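Local coordinates for polysaccharide Lyase Family 6 (Bacteroides cellulosilyticus, PDB 6QPS), which cleaves alginate, with specificity for mannuronic acid, as a calcium-binding polysaccharide lyase of family 6, at residues G158-N163 with Q182-A187; D188-N193 with S223-R228; R228-D233 with H252-R257; S247-H252 with C269-Y274. All blocks are in the same frame, centred on the assembly; numbering follows the deposited sequence. Where two conformers were deposited one is given.

The chain builds successive coils of a right-handed parallel beta-helix, and each contact joins one coil to the next. Contact 1 comes first. It closes an 18-residue loop by pairing strand 155-159 with strand 181-183. The chain runs straight on into contact 2, which closes after 29 residues and packs two connecting loops together. Contact 3 opens at Arg228, the residue that ends contact 2, and pairs strands 230-237 and 254-261. Contact 4 starts before contact 3 has closed and ends after it, so these two cross, and they share His252. Contacts 1 and 4 lie along the same face of the helix, contact 3 lies on another, and contact 2 lies in the turns between those faces.

Contact 1 (G158-N163 with Q182-A187); sequences GLRGTN and QVWLSA
Arg160 and Trp184 both set CG opposite their own carbonyl carbon, and the arginine chain then bends at chi2 (-105°). This lays the two side chains alongside each other, pointing the same way. The guanidinium rests flat on the indole, with the planes 7° apart. Arg160 CZ lies 3.6 Å from the centroid of the five-membered ring of Trp184, a cation-pi contact made over the face. Arg160 NH1 sits above Trp184 CD2 (3.6 Å), and NH2 extends over CE2. Asp118 forms a salt bridge with Arg160 NE, which probably limits how the group can turn. Gln182 CG covers the opposite indole face. Gly158 meets the ring edge, its CA 3.7 Å from Trp184 NE1, and has no CB to block that approach. The backbones pair as parallel strands on neighbouring coils of the right-handed beta-helix. Leu159 N donates to Gln182 O (2.8 Å). Trp184 N donates to Leu159 O (2.9 Å). On the face that carries Leu159 and Val183, Leu159 CD1 touches Val183 CG2 at 4.2 Å. The Gln182 amide is anchored by Arg216 and Gly218, and its side chain is about 7 Å from that of the calcium ligand Glu213.

Contact 2 (D188-N193 with S223-R228); sequences DNHLNN and SQLESR
His190 ND1 donates to Glu226 O at 2.8 Å, and the bond is almost straight (173°). The carbonyl oxygen lies in the imidazole plane, at the ring edge. Ser227 takes two more bonds from Asn192. Asn192 N donates to Ser227 O (3.0 Å). Asn192 ND2 donates to Ser227 OG (2.9 Å), with the hydroxyl tilted slightly out of the amide plane. Thr229 OG1 is hydrogen-bonded to both Asn192 OD1 and Ser227 OG, which ties the two turns to the start of the next strand. Asn193 N adds a weak bond to Ser227 O. These are equivalent turns on neighbouring coils of the parallel beta-helix, each leading into a strand. Asn193 and Arg228 both have left-handed helical backbone angles, and water 1 donates to Asn193 OD1 and to Arg228 O. Further out, Leu225 CB packs over one face of the His190 ring, 3.8 Å from His190 CG. That CG sits between the backbone N and the carbonyl carbon (chi1 54°), which turns the ring toward Leu225 and Glu226. A leucine in place of His190 would probably leave Glu226 O without this donor, and Leu225 CB without the flat ring face it packs on. Leu191 CD1 lies alongside the Glu226 chain, 3.5 Å from its CD.

Contact 3 (R228-D233 with H252-R257); sequences RTIVED and HNVLRR
Arg257 curls round one oxygen, Asp233 OD1, for most of its length. Arg257 CB is 3.3 Å from that OD1. CG and CD pass it more loosely, and the bend at chi3 (53°) turns NE back to the oxygen. Arg257 NE then donates to Asp233 OD1 at 2.9 Å, a salt bridge to the syn lone pair. At the tip, NH2 remains near the same oxygen. The carboxylate and guanidinium planes are almost perpendicular (88°). Water 2 also donates to Asp233 OD1 and links it to Arg257 O. The two strands are adjacent rungs of a parallel beta-helix, running within 4° of each other. Val231 N donates to Val254 O (2.8 Å), and Arg256 N returns a bond to Val231 O. At the start of the ladder, Asn253 OD1 accepts Thr229 N on a lone pair (2.9 Å). Val231 and Leu255 face the interior. On the outer face Arg256 NH1 forms a salt bridge with Glu232 OE2 (2.8 Å), met at the guanidinium edge, while Val254 CG1 covers one guanidinium face. Glu278 pairs with Arg256 NH2. A leucine at Arg256 would probably cost Glu232 and Glu278 the cation they share.

Contact 4 (S247-H252 with C269-Y274); sequences SVKSCH and CRHGHY. With ACT (acetate ion), chain D.
Lys249 and His271 meet on the strand pair beside the calcium site, where Ser247 OG is hydrogen-bonded to the calcium ligand Glu244. The strands are parallel but splayed, and a beta bulge shifts their register by one residue. Val248 O marks the bulge by accepting both Arg270 N (2.9 Å) and His271 N (3.0 Å). The Lys249 chain is extended beyond CG and runs alongside the imidazole, with CE 3.6 Å from His271 CD2. Its NZ donates to an oxygen of the acetate (2.8 Å), which is probably from the crystallisation liquor and also bonds Ser220. Water 3 joins Lys249 NZ to His271 NE2. Arg270 CG lies against Lys249 CE, while the guanidinium turns to Ser338 and Tyr339. Past the bulge, the missing CB of Gly272 allows close passage of Ser250 O. Cys251 SG accepts His273 N at 3.4 Å, and His252 N donates to His273 O (3.0 Å). The His252 and Tyr274 rings are nearly parallel (13°) but slid apart, with centroids 5.0 Å apart. Water 4 bridges His252 ND1 and Tyr274 O. An acetate held by Lys249, on a strand that also carries calcium ligands, would be consistent with a uronate-binding cleft, as expected along the parallel beta-helix of family 6 lyases.

Contact 1 (G158-N163 with Q182-A187)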
loop_
_atom_site.group_PDB
_atom_site.type_symbol
_atom_site.label_atom_id
_atom_site.label_comp_id
_atom_site.label_asym_id
_atom_site.label_seq_id
_atom_site.Cartn_x
_atom_site.Cartn_y
_atom_site.Cartn_z
ATOM N N GLY A 158 9.650 -4.482 7.592
ATOM C CA GLY A 158 10.468 -3.458 6.973
ATOM C C GLY A 158 11.263 -4.003 5.799
ATOM O O GLY A 158 12.159 -4.841 5.971
ATOM N N LEU A 159 10.929 -3.556 4.596
ATOM C CA LEU A 159 11.714 -3.916 3.429
ATOM C C LEU A 159 12.940 -3.012 3.302
ATOM O O LEU A 159 12.860 -1.786 3.488
ATOM C CB LEU A 159 10.829 -3.816 2.187
ATOM C CG LEU A 159 9.901 -4.991 1.876
ATOM C CD1 LEU A 159 8.899 -4.674 0.770
ATOM C CD2 LEU A 159 10.747 -6.218 1.443
ATOM N N ARG A 160 14.083 -3.646 3.017
ATOM C CA ARG A 160 15.381 -3.015 2.783
ATOM C C ARG A 160 16.006 -3.736 1.594
ATOM O O ARG A 160 15.507 -4.771 1.155
ATOM C CB ARG A 160 16.318 -3.200 3.992
ATOM C CG ARG A 160 15.662 -2.948 5.369
ATOM C CD ARG A 160 16.059 -1.670 5.986
ATOM N NE ARG A 160 15.563 -1.586 7.358
ATOM C CZ ARG A 160 15.657 -0.513 8.130
ATOM N NH1 ARG A 160 16.213 0.605 7.681
ATOM N NH2 ARG A 160 15.165 -0.570 9.371
ATOM N N GLY A 161 17.157 -3.257 1.136
ATOM C CA GLY A 161 17.886 -3.999 0.112
ATOM C C GLY A 161 17.252 -3.886 -1.268
ATOM O O GLY A 161 16.769 -2.832 -1.687
ATOM N N THR A 162 17.316 -4.987 -2.021
ATOM C CA THR A 162 16.884 -5.008 -3.413
ATOM C C THR A 162 16.223 -6.346 -3.739
ATOM O O THR A 162 16.557 -7.395 -3.172
ATOM C CB THR A 162 18.069 -4.787 -4.395
ATOM O OG1 THR A 162 19.056 -5.802 -4.175
ATOM C CG2 THR A 162 18.709 -3.420 -4.226
ATOM N N ASN A 163 15.279 -6.291 -4.678
ATOM C CA ASN A 163 14.718 -7.478 -5.305
ATOM C C ASN A 163 14.081 -8.423 -4.299
ATOM O O ASN A 163 14.116 -9.639 -4.489
ATOM C CB ASN A 163 15.775 -8.243 -6.115
ATOM C CG ASN A 163 16.443 -7.386 -7.168
ATOM O OD1 ASN A 163 17.591 -6.957 -7.006
ATOM N ND2 ASN A 163 15.725 -7.120 -8.252
ATOM N N GLN A 182 6.599 -1.113 5.742
ATOM C CA GLN A 182 7.410 0.035 5.361
ATOM C C GLN A 182 8.485 -0.376 4.364
ATOM O O GLN A 182 9.223 -1.346 4.596
ATOM C CB GLN A 182 8.107 0.604 6.594
ATOM C CG GLN A 182 9.137 1.700 6.316
ATOM C CD GLN A 182 8.490 3.027 5.957
ATOM O OE1 GLN A 182 7.629 3.526 6.672
ATOM N NE2 GLN A 182 8.924 3.619 4.843
ATOM N N VAL A 183 8.597 0.378 3.277
ATOM C CA VAL A 183 9.727 0.275 2.354
ATOM C C VAL A 183 10.738 1.343 2.777
ATOM O O VAL A 183 10.503 2.545 2.589
ATOM C CB VAL A 183 9.276 0.428 0.892
ATOM C CG1 VAL A 183 10.485 0.249 -0.027
ATOM C CG2 VAL A 183 8.181 -0.588 0.552
ATOM N N TRP A 184 11.859 0.905 3.344
ATOM C CA TRP A 184 12.894 1.810 3.817
ATOM C C TRP A 184 13.882 2.112 2.709
ATOM O O TRP A 184 14.418 1.191 2.088
ATOM C CB TRP A 184 13.690 1.143 4.927
ATOM C CG TRP A 184 12.944 0.919 6.219
ATOM C CD1 TRP A 184 12.248 -0.195 6.576
ATOM C CD2 TRP A 184 12.870 1.816 7.340
ATOM N NE1 TRP A 184 11.730 -0.050 7.848
ATOM C CE2 TRP A 184 12.108 1.168 8.342
ATOM C CE3 TRP A 184 13.372 3.095 7.599
ATOM C CZ2 TRP A 184 11.829 1.765 9.567
ATOM C CZ3 TRP A 184 13.105 3.674 8.824
ATOM C CH2 TRP A 184 12.321 3.016 9.782
ATOM N N LEU A 185 14.133 3.394 2.473
ATOM C CA LEU A 185 15.098 3.845 1.490
ATOM C C LEU A 185 16.197 4.651 2.168
ATOM O O LEU A 185 15.971 5.356 3.161
ATOM C CB LEU A 185 14.440 4.740 0.452
ATOM C CG LEU A 185 13.123 4.261 -0.136
ATOM C CD1 LEU A 185 12.542 5.354 -1.049
ATOM C CD2 LEU A 185 13.245 2.970 -0.903
ATOM N N SER A 186 17.403 4.547 1.633
ATOM C CA SER A 186 18.488 5.409 2.071
ATOM C C SER A 186 19.206 5.948 0.849
ATOM O O SER A 186 19.028 5.440 -0.260
ATOM C CB SER A 186 19.502 4.641 2.916
ATOM O OG SER A 186 20.164 3.674 2.125
ATOM N N ALA A 187 20.088 6.933 1.073
ATOM C CA ALA A 187 20.764 7.589 -0.034
ATOM C C ALA A 187 21.535 6.587 -0.874
ATOM O O ALA A 187 21.635 6.744 -2.096
ATOM C CB ALA A 187 21.701 8.677 0.499
#

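Contact 2 (D188-N193 with S223-R228)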
loop_
_atom_site.group_PDB
_atom_site.type_symbol
_atom_site.label_atom_id
_atom_site.label_comp_id
_atom_site.label_asym_id
_atom_site.label_seq_id
_atom_site.Cartn_x
_atom_site.Cartn_y
_atom_site.Cartn_z
ATOM N N ASP A 188 22.118 5.568 -0.246
ATOM C CA ASP A 188 22.873 4.574 -0.998
ATOM C C ASP A 188 22.132 3.244 -1.236
ATOM O O ASP A 188 22.676 2.367 -1.918
ATOM C CB ASP A 188 24.248 4.365 -0.344
ATOM C CG ASP A 188 25.043 5.687 -0.194
ATOM O OD1 ASP A 188 25.501 5.992 0.940
ATOM O OD2 ASP A 188 25.220 6.422 -1.198
ATOM N N ASN A 189 20.883 3.073 -0.723
ATOM C CA ASN A 189 20.058 1.896 -1.025
ATOM C C ASN A 189 18.605 2.351 -1.141
ATOM O O ASN A 189 17.801 2.222 -0.214
ATOM C CB ASN A 189 20.235 0.817 0.042
ATOM C CG ASN A 189 19.303 -0.356 -0.146
ATOM O OD1 ASN A 189 18.613 -0.783 0.776
ATOM N ND2 ASN A 189 19.263 -0.886 -1.362
ATOM N N HIS A 190 18.253 2.880 -2.318
ATOM C CA HIS A 190 16.894 3.356 -2.570
ATOM C C HIS A 190 16.214 2.663 -3.740
ATOM O O HIS A 190 15.006 2.416 -3.689
ATOM C CB HIS A 190 16.871 4.884 -2.795
ATOM C CG HIS A 190 17.799 5.370 -3.874
ATOM N ND1 HIS A 190 17.431 5.437 -5.201
ATOM C CD2 HIS A 190 19.074 5.826 -3.818
ATOM C CE1 HIS A 190 18.437 5.914 -5.914
ATOM N NE2 HIS A 190 19.451 6.141 -5.102
ATOM N N LEU A 191 16.951 2.336 -4.800
ATOM C CA LEU A 191 16.356 1.748 -6.003
ATOM C C LEU A 191 16.233 0.250 -5.750
ATOM O O LEU A 191 17.230 -0.477 -5.798
ATOM C CB LEU A 191 17.198 2.097 -7.228
ATOM C CG LEU A 191 16.335 2.309 -8.489
ATOM C CD1 LEU A 191 17.073 2.983 -9.635
ATOM C CD2 LEU A 191 15.741 1.020 -9.008
ATOM N N ASN A 192 15.034 -0.206 -5.379
ATOM C CA ASN A 192 14.852 -1.553 -4.824
ATOM C C ASN A 192 14.245 -2.568 -5.774
ATOM O O ASN A 192 14.585 -3.747 -5.692
ATOM C CB ASN A 192 14.033 -1.527 -3.529
ATOM C CG ASN A 192 12.753 -0.742 -3.650
ATOM O OD1 ASN A 192 11.736 -1.218 -4.170
ATOM N ND2 ASN A 192 12.783 0.473 -3.120
ATOM N N ASN A 193 13.318 -2.172 -6.639
ATOM C CA ASN A 193 12.597 -3.144 -7.459
ATOM C C ASN A 193 11.958 -4.229 -6.588
ATOM O O ASN A 193 11.863 -5.402 -6.986
ATOM C CB ASN A 193 13.508 -3.777 -8.514
ATOM C CG ASN A 193 13.873 -2.829 -9.628
ATOM O OD1 ASN A 193 13.054 -2.548 -10.515
ATOM N ND2 ASN A 193 15.094 -2.306 -9.587
ATOM N N SER A 223 12.305 11.053 -0.334
ATOM C CA SER A 223 11.209 11.062 -1.293
ATOM C C SER A 223 11.615 11.492 -2.700
ATOM O O SER A 223 10.856 11.237 -3.648
ATOM C CB SER A 223 10.070 11.960 -0.799
ATOM O OG SER A 223 10.493 13.310 -0.651
ATOM N N GLN A 224 12.757 12.154 -2.859
ATOM C CA GLN A 224 13.227 12.544 -4.186
ATOM C C GLN A 224 13.991 11.434 -4.882
ATOM O O GLN A 224 14.434 11.625 -6.019
ATOM C CB GLN A 224 14.059 13.828 -4.112
ATOM C CG GLN A 224 13.348 14.958 -3.346
ATOM C CD GLN A 224 11.985 15.297 -3.914
ATOM O OE1 GLN A 224 11.860 15.883 -4.995
ATOM N NE2 GLN A 224 10.951 14.945 -3.174
ATOM N N LEU A 225 14.108 10.276 -4.256
ATOM C CA LEU A 225 14.887 9.174 -4.801
ATOM C C LEU A 225 14.005 8.158 -5.521
ATOM O O LEU A 225 12.845 7.935 -5.162
ATOM C CB LEU A 225 15.634 8.452 -3.678
ATOM C CG LEU A 225 16.542 9.333 -2.830
ATOM C CD1 LEU A 225 17.087 8.533 -1.638
ATOM C CD2 LEU A 225 17.668 9.921 -3.675
ATOM N N GLU A 226 14.590 7.499 -6.524
ATOM C CA GLU A 226 13.889 6.453 -7.271
ATOM C C GLU A 226 13.833 5.168 -6.459
ATOM O O GLU A 226 14.868 4.658 -6.012
ATOM C CB GLU A 226 14.587 6.207 -8.620
ATOM C CG GLU A 226 13.943 5.121 -9.490
ATOM C CD GLU A 226 14.484 5.008 -10.926
ATOM O OE1 GLU A 226 15.335 5.830 -11.311
ATOM O OE2 GLU A 226 14.041 4.083 -11.645
ATOM N N SER A 227 12.616 4.651 -6.281
ATOM C CA SER A 227 12.343 3.427 -5.545
ATOM C C SER A 227 11.997 2.259 -6.458
ATOM O O SER A 227 12.569 1.174 -6.319
ATOM C CB SER A 227 11.199 3.715 -4.557
ATOM O OG SER A 227 10.873 2.575 -3.774
ATOM N N ARG A 228 11.063 2.460 -7.383
ATOM C CA ARG A 228 10.664 1.428 -8.326
ATOM C C ARG A 228 10.066 0.209 -7.619
ATOM O O ARG A 228 10.244 -0.936 -8.056
ATOM C CB ARG A 228 11.823 1.059 -9.256
ATOM C CG ARG A 228 11.376 0.649 -10.627
ATOM C CD ARG A 228 11.136 1.824 -11.570
ATOM N NE ARG A 228 10.691 1.309 -12.860
ATOM C CZ ARG A 228 9.485 1.487 -13.384
ATOM N NH1 ARG A 228 8.560 2.187 -12.749
ATOM N NH2 ARG A 228 9.193 0.960 -14.566
HETATM O O HOH W 1 10.320 -2.759 -10.372
#

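Contact 3 (R228-D233 with H252-R257)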
loop_
_atom_site.group_PDB
_atom_site.type_symbol
_atom_site.label_atom_id
_atom_site.label_comp_id
_atom_site.label_asym_id
_atom_site.label_seq_id
_atom_site.Cartn_x
_atom_site.Cartn_y
_atom_site.Cartn_z
ATOM N N ARG A 228 11.063 2.460 -7.383
ATOM C CA ARG A 228 10.664 1.428 -8.326
ATOM C C ARG A 228 10.066 0.209 -7.619
ATOM O O ARG A 228 10.244 -0.936 -8.056
ATOM C CB ARG A 228 11.823 1.059 -9.256
ATOM C CG ARG A 228 11.376 0.649 -10.627
ATOM C CD ARG A 228 11.136 1.824 -11.570
ATOM N NE ARG A 228 10.691 1.309 -12.860
ATOM C CZ ARG A 228 9.485 1.487 -13.384
ATOM N NH1 ARG A 228 8.560 2.187 -12.749
ATOM N NH2 ARG A 228 9.193 0.960 -14.566
ATOM N N THR A 229 9.289 0.454 -6.555
ATOM C CA THR A 229 8.525 -0.609 -5.905
ATOM C C THR A 229 7.251 -0.880 -6.705
ATOM O O THR A 229 6.589 0.059 -7.161
ATOM C CB THR A 229 8.143 -0.189 -4.482
ATOM O OG1 THR A 229 9.314 0.202 -3.762
ATOM C CG2 THR A 229 7.473 -1.337 -3.726
ATOM N N ILE A 230 6.891 -2.157 -6.848
ATOM C CA ILE A 230 5.671 -2.573 -7.552
ATOM C C ILE A 230 4.701 -3.168 -6.539
ATOM O O ILE A 230 5.025 -4.147 -5.850
ATOM C CB ILE A 230 5.971 -3.554 -8.699
ATOM C CG1 ILE A 230 6.867 -2.879 -9.738
ATOM C CG2 ILE A 230 4.665 -4.069 -9.321
ATOM C CD1 ILE A 230 7.280 -3.768 -10.871
ATOM N N VAL A 231 3.525 -2.555 -6.440
ATOM C CA VAL A 231 2.445 -2.989 -5.547
ATOM C C VAL A 231 1.286 -3.423 -6.452
ATOM O O VAL A 231 0.615 -2.572 -7.056
ATOM C CB VAL A 231 2.017 -1.847 -4.615
ATOM C CG1 VAL A 231 0.903 -2.273 -3.677
ATOM C CG2 VAL A 231 3.224 -1.295 -3.834
ATOM N N GLU A 232 1.050 -4.736 -6.573
ATOM C CA GLU A 232 0.203 -5.281 -7.633
ATOM C C GLU A 232 -0.699 -6.403 -7.131
ATOM O O GLU A 232 -0.271 -7.275 -6.381
ATOM C CB GLU A 232 1.122 -5.770 -8.765
ATOM C CG GLU A 232 0.465 -6.282 -10.017
ATOM C CD GLU A 232 1.506 -6.767 -11.028
ATOM O OE1 GLU A 232 2.138 -7.819 -10.774
ATOM O OE2 GLU A 232 1.737 -6.065 -12.056
ATOM N N ASP A 233 -1.965 -6.373 -7.536
ATOM C CA ASP A 233 -2.878 -7.488 -7.296
ATOM C C ASP A 233 -3.082 -7.772 -5.801
ATOM O O ASP A 233 -3.238 -8.926 -5.406
ATOM C CB ASP A 233 -2.436 -8.771 -8.020
ATOM C CG ASP A 233 -2.472 -8.658 -9.521
ATOM O OD1 ASP A 233 -3.401 -8.040 -10.069
ATOM O OD2 ASP A 233 -1.549 -9.192 -10.180
ATOM N N HIS A 252 8.793 6.873 -9.013
ATOM C CA HIS A 252 8.782 5.829 -10.041
ATOM C C HIS A 252 8.214 4.495 -9.552
ATOM O O HIS A 252 8.547 3.442 -10.095
ATOM C CB HIS A 252 10.155 5.625 -10.687
ATOM C CG HIS A 252 10.739 6.838 -11.326
ATOM N ND1 HIS A 252 10.301 7.320 -12.543
ATOM C CD2 HIS A 252 11.758 7.649 -10.944
ATOM C CE1 HIS A 252 11.033 8.367 -12.882
ATOM N NE2 HIS A 252 11.924 8.588 -11.934
ATOM N N ASN A 253 7.329 4.515 -8.555
ATOM C CA ASN A 253 6.659 3.306 -8.107
ATOM C C ASN A 253 5.486 2.985 -9.032
ATOM O O ASN A 253 4.979 3.843 -9.761
ATOM C CB ASN A 253 6.179 3.497 -6.666
ATOM C CG ASN A 253 7.342 3.831 -5.742
ATOM O OD1 ASN A 253 8.208 2.982 -5.499
ATOM N ND2 ASN A 253 7.380 5.051 -5.224
ATOM N N VAL A 254 5.046 1.735 -8.985
ATOM C CA VAL A 254 3.947 1.238 -9.818
ATOM C C VAL A 254 2.909 0.610 -8.894
ATOM O O VAL A 254 3.235 -0.311 -8.137
ATOM C CB VAL A 254 4.410 0.189 -10.841
ATOM C CG1 VAL A 254 3.261 -0.272 -11.688
ATOM C CG2 VAL A 254 5.487 0.756 -11.760
ATOM N N LEU A 255 1.670 1.103 -8.945
ATOM C CA LEU A 255 0.576 0.598 -8.112
ATOM C C LEU A 255 -0.527 0.169 -9.077
ATOM O O LEU A 255 -1.158 1.021 -9.723
ATOM C CB LEU A 255 0.115 1.666 -7.113
ATOM C CG LEU A 255 1.221 2.058 -6.112
ATOM C CD1 LEU A 255 1.964 3.314 -6.564
ATOM C CD2 LEU A 255 0.706 2.207 -4.692
ATOM N N ARG A 256 -0.736 -1.150 -9.207
ATOM C CA ARG A 256 -1.529 -1.715 -10.295
ATOM C C ARG A 256 -2.486 -2.802 -9.805
ATOM O O ARG A 256 -2.082 -3.731 -9.102
ATOM C CB ARG A 256 -0.595 -2.286 -11.383
ATOM C CG ARG A 256 -1.291 -3.020 -12.494
ATOM C CD ARG A 256 -0.309 -3.723 -13.431
ATOM N NE ARG A 256 0.561 -2.780 -14.143
ATOM C CZ ARG A 256 1.888 -2.819 -14.139
ATOM N NH1 ARG A 256 2.535 -3.732 -13.433
ATOM N NH2 ARG A 256 2.560 -1.917 -14.852
ATOM N N ARG A 257 -3.748 -2.703 -10.219
ATOM C CA ARG A 257 -4.715 -3.799 -10.079
ATOM C C ARG A 257 -4.966 -4.178 -8.617
ATOM O O ARG A 257 -5.288 -5.331 -8.298
ATOM C CB ARG A 257 -4.338 -5.033 -10.909
ATOM C CG ARG A 257 -4.534 -4.879 -12.413
ATOM C CD ARG A 257 -3.863 -6.017 -13.190
ATOM N NE ARG A 257 -4.289 -7.332 -12.705
ATOM C CZ ARG A 257 -5.100 -8.152 -13.350
ATOM N NH1 ARG A 257 -5.637 -7.819 -14.517
ATOM N NH2 ARG A 257 -5.407 -9.317 -12.799
HETATM O O HOH W 2 -6.256 -7.835 -9.475
#

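Contact 4 (S247-H252 with C269-Y274)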
loop_
_atom_site.group_PDB
_atom_site.type_symbol
_atom_site.label_atom_id
_atom_site.label_comp_id
_atom_site.label_asym_id
_atom_site.label_seq_id
_atom_site.Cartn_x
_atom_site.Cartn_y
_atom_site.Cartn_z
ATOM N N SER A 247 0.694 5.292 1.529
ATOM C CA SER A 247 1.360 6.595 1.473
ATOM C C SER A 247 2.623 6.454 0.618
ATOM O O SER A 247 3.636 5.892 1.052
ATOM C CB SER A 247 1.669 7.023 2.894
ATOM O OG SER A 247 2.254 8.293 2.987
ATOM N N VAL A 248 2.534 6.899 -0.633
ATOM C CA VAL A 248 3.664 6.846 -1.561
ATOM C C VAL A 248 4.533 8.077 -1.310
ATOM O O VAL A 248 4.046 9.207 -1.423
ATOM C CB VAL A 248 3.188 6.794 -3.028
ATOM C CG1 VAL A 248 4.411 6.651 -3.944
ATOM C CG2 VAL A 248 2.185 5.649 -3.280
ATOM N N LYS A 249 5.797 7.856 -0.928
ATOM C CA LYS A 249 6.725 8.921 -0.561
ATOM C C LYS A 249 8.090 8.709 -1.227
ATOM O O LYS A 249 9.141 8.799 -0.581
ATOM C CB LYS A 249 6.856 9.021 0.968
ATOM C CG LYS A 249 5.582 9.541 1.655
ATOM C CD LYS A 249 5.760 9.655 3.170
ATOM C CE LYS A 249 4.718 10.573 3.785
ATOM N NZ LYS A 249 4.842 10.671 5.273
ATOM N N SER A 250 8.084 8.425 -2.535
ATOM C CA SER A 250 9.295 8.202 -3.327
ATOM C C SER A 250 8.866 8.138 -4.796
ATOM O O SER A 250 7.687 8.328 -5.119
ATOM C CB SER A 250 10.071 6.970 -2.864
ATOM O OG SER A 250 9.246 5.815 -2.941
ATOM N N CYS A 251 9.840 7.934 -5.690
ATOM C CA CYS A 251 9.631 8.119 -7.121
ATOM C C CYS A 251 9.555 6.820 -7.915
ATOM O O CYS A 251 10.190 5.812 -7.578
ATOM C CB CYS A 251 10.742 9.001 -7.724
ATOM S SG CYS A 251 10.972 10.638 -6.991
ATOM N N HIS A 252 8.793 6.873 -9.013
ATOM C CA HIS A 252 8.782 5.829 -10.041
ATOM C C HIS A 252 8.214 4.495 -9.552
ATOM O O HIS A 252 8.547 3.442 -10.095
ATOM C CB HIS A 252 10.155 5.625 -10.687
ATOM C CG HIS A 252 10.739 6.838 -11.326
ATOM N ND1 HIS A 252 10.301 7.320 -12.543
ATOM C CD2 HIS A 252 11.758 7.649 -10.944
ATOM C CE1 HIS A 252 11.033 8.367 -12.882
ATOM N NE2 HIS A 252 11.924 8.588 -11.934
ATOM N N CYS A 269 -0.453 9.876 -3.365
ATOM C CA CYS A 269 0.849 10.241 -3.935
ATOM C C CYS A 269 1.328 11.422 -3.096
ATOM O O CYS A 269 1.173 12.593 -3.471
ATOM C CB CYS A 269 0.691 10.631 -5.404
ATOM S SG CYS A 269 0.391 9.205 -6.492
ATOM N N ARG A 270 1.876 11.107 -1.910
ATOM C CA ARG A 270 2.137 12.128 -0.891
ATOM C C ARG A 270 3.423 12.904 -1.142
ATOM O O ARG A 270 3.427 14.144 -1.072
ATOM C CB ARG A 270 2.131 11.500 0.512
ATOM C CG ARG A 270 2.433 12.505 1.620
ATOM C CD ARG A 270 1.393 13.638 1.705
ATOM N NE ARG A 270 1.798 14.646 2.680
ATOM C CZ ARG A 270 2.542 15.709 2.406
ATOM N NH1 ARG A 270 2.927 15.945 1.155
ATOM N NH2 ARG A 270 2.890 16.553 3.370
ATOM N N HIS A 271 4.516 12.186 -1.394
ATOM C CA HIS A 271 5.782 12.810 -1.756
ATOM C C HIS A 271 6.394 11.995 -2.900
ATOM O O HIS A 271 6.065 10.821 -3.083
ATOM C CB HIS A 271 6.814 12.805 -0.613
ATOM C CG HIS A 271 6.415 13.476 0.667
ATOM N ND1 HIS A 271 5.970 14.781 0.757
ATOM C CD2 HIS A 271 6.542 13.040 1.946
ATOM C CE1 HIS A 271 5.788 15.095 2.031
ATOM N NE2 HIS A 271 6.143 14.061 2.774
ATOM N N GLY A 272 7.307 12.609 -3.648
ATOM C CA GLY A 272 7.919 11.973 -4.803
ATOM C C GLY A 272 7.085 12.019 -6.080
ATOM O O GLY A 272 5.899 12.372 -6.096
ATOM N N HIS A 273 7.739 11.652 -7.186
ATOM C CA HIS A 273 7.302 11.995 -8.543
ATOM C C HIS A 273 7.250 10.757 -9.431
ATOM O O HIS A 273 7.889 9.729 -9.167
ATOM C CB HIS A 273 8.240 13.062 -9.167
ATOM C CG HIS A 273 8.606 14.137 -8.194
ATOM N ND1 HIS A 273 7.698 15.072 -7.732
ATOM C CD2 HIS A 273 9.762 14.358 -7.527
ATOM C CE1 HIS A 273 8.310 15.855 -6.854
ATOM N NE2 HIS A 273 9.546 15.412 -6.681
ATOM N N TYR A 274 6.475 10.881 -10.507
ATOM C CA TYR A 274 6.465 9.914 -11.607
ATOM C C TYR A 274 5.937 8.537 -11.210
ATOM O O TYR A 274 6.391 7.499 -11.716
ATOM C CB TYR A 274 7.850 9.791 -12.245
ATOM C CG TYR A 274 8.529 11.074 -12.664
ATOM C CD1 TYR A 274 8.023 11.842 -13.707
ATOM C CD2 TYR A 274 9.688 11.511 -12.043
ATOM C CE1 TYR A 274 8.662 12.988 -14.128
ATOM C CE2 TYR A 274 10.335 12.653 -12.468
ATOM C CZ TYR A 274 9.795 13.423 -13.476
ATOM O OH TYR A 274 10.449 14.566 -13.889
HETATM C C ACT D . 8.125 10.953 6.930
HETATM O O ACT D . 7.630 10.709 5.835
HETATM O OXT ACT D . 9.112 11.679 7.206
HETATM C CH3 ACT D . 7.410 10.344 8.131
HETATM O O HOH W 3 5.198 13.674 5.448
HETATM O O HOH W 4 7.823 6.613 -14.039
#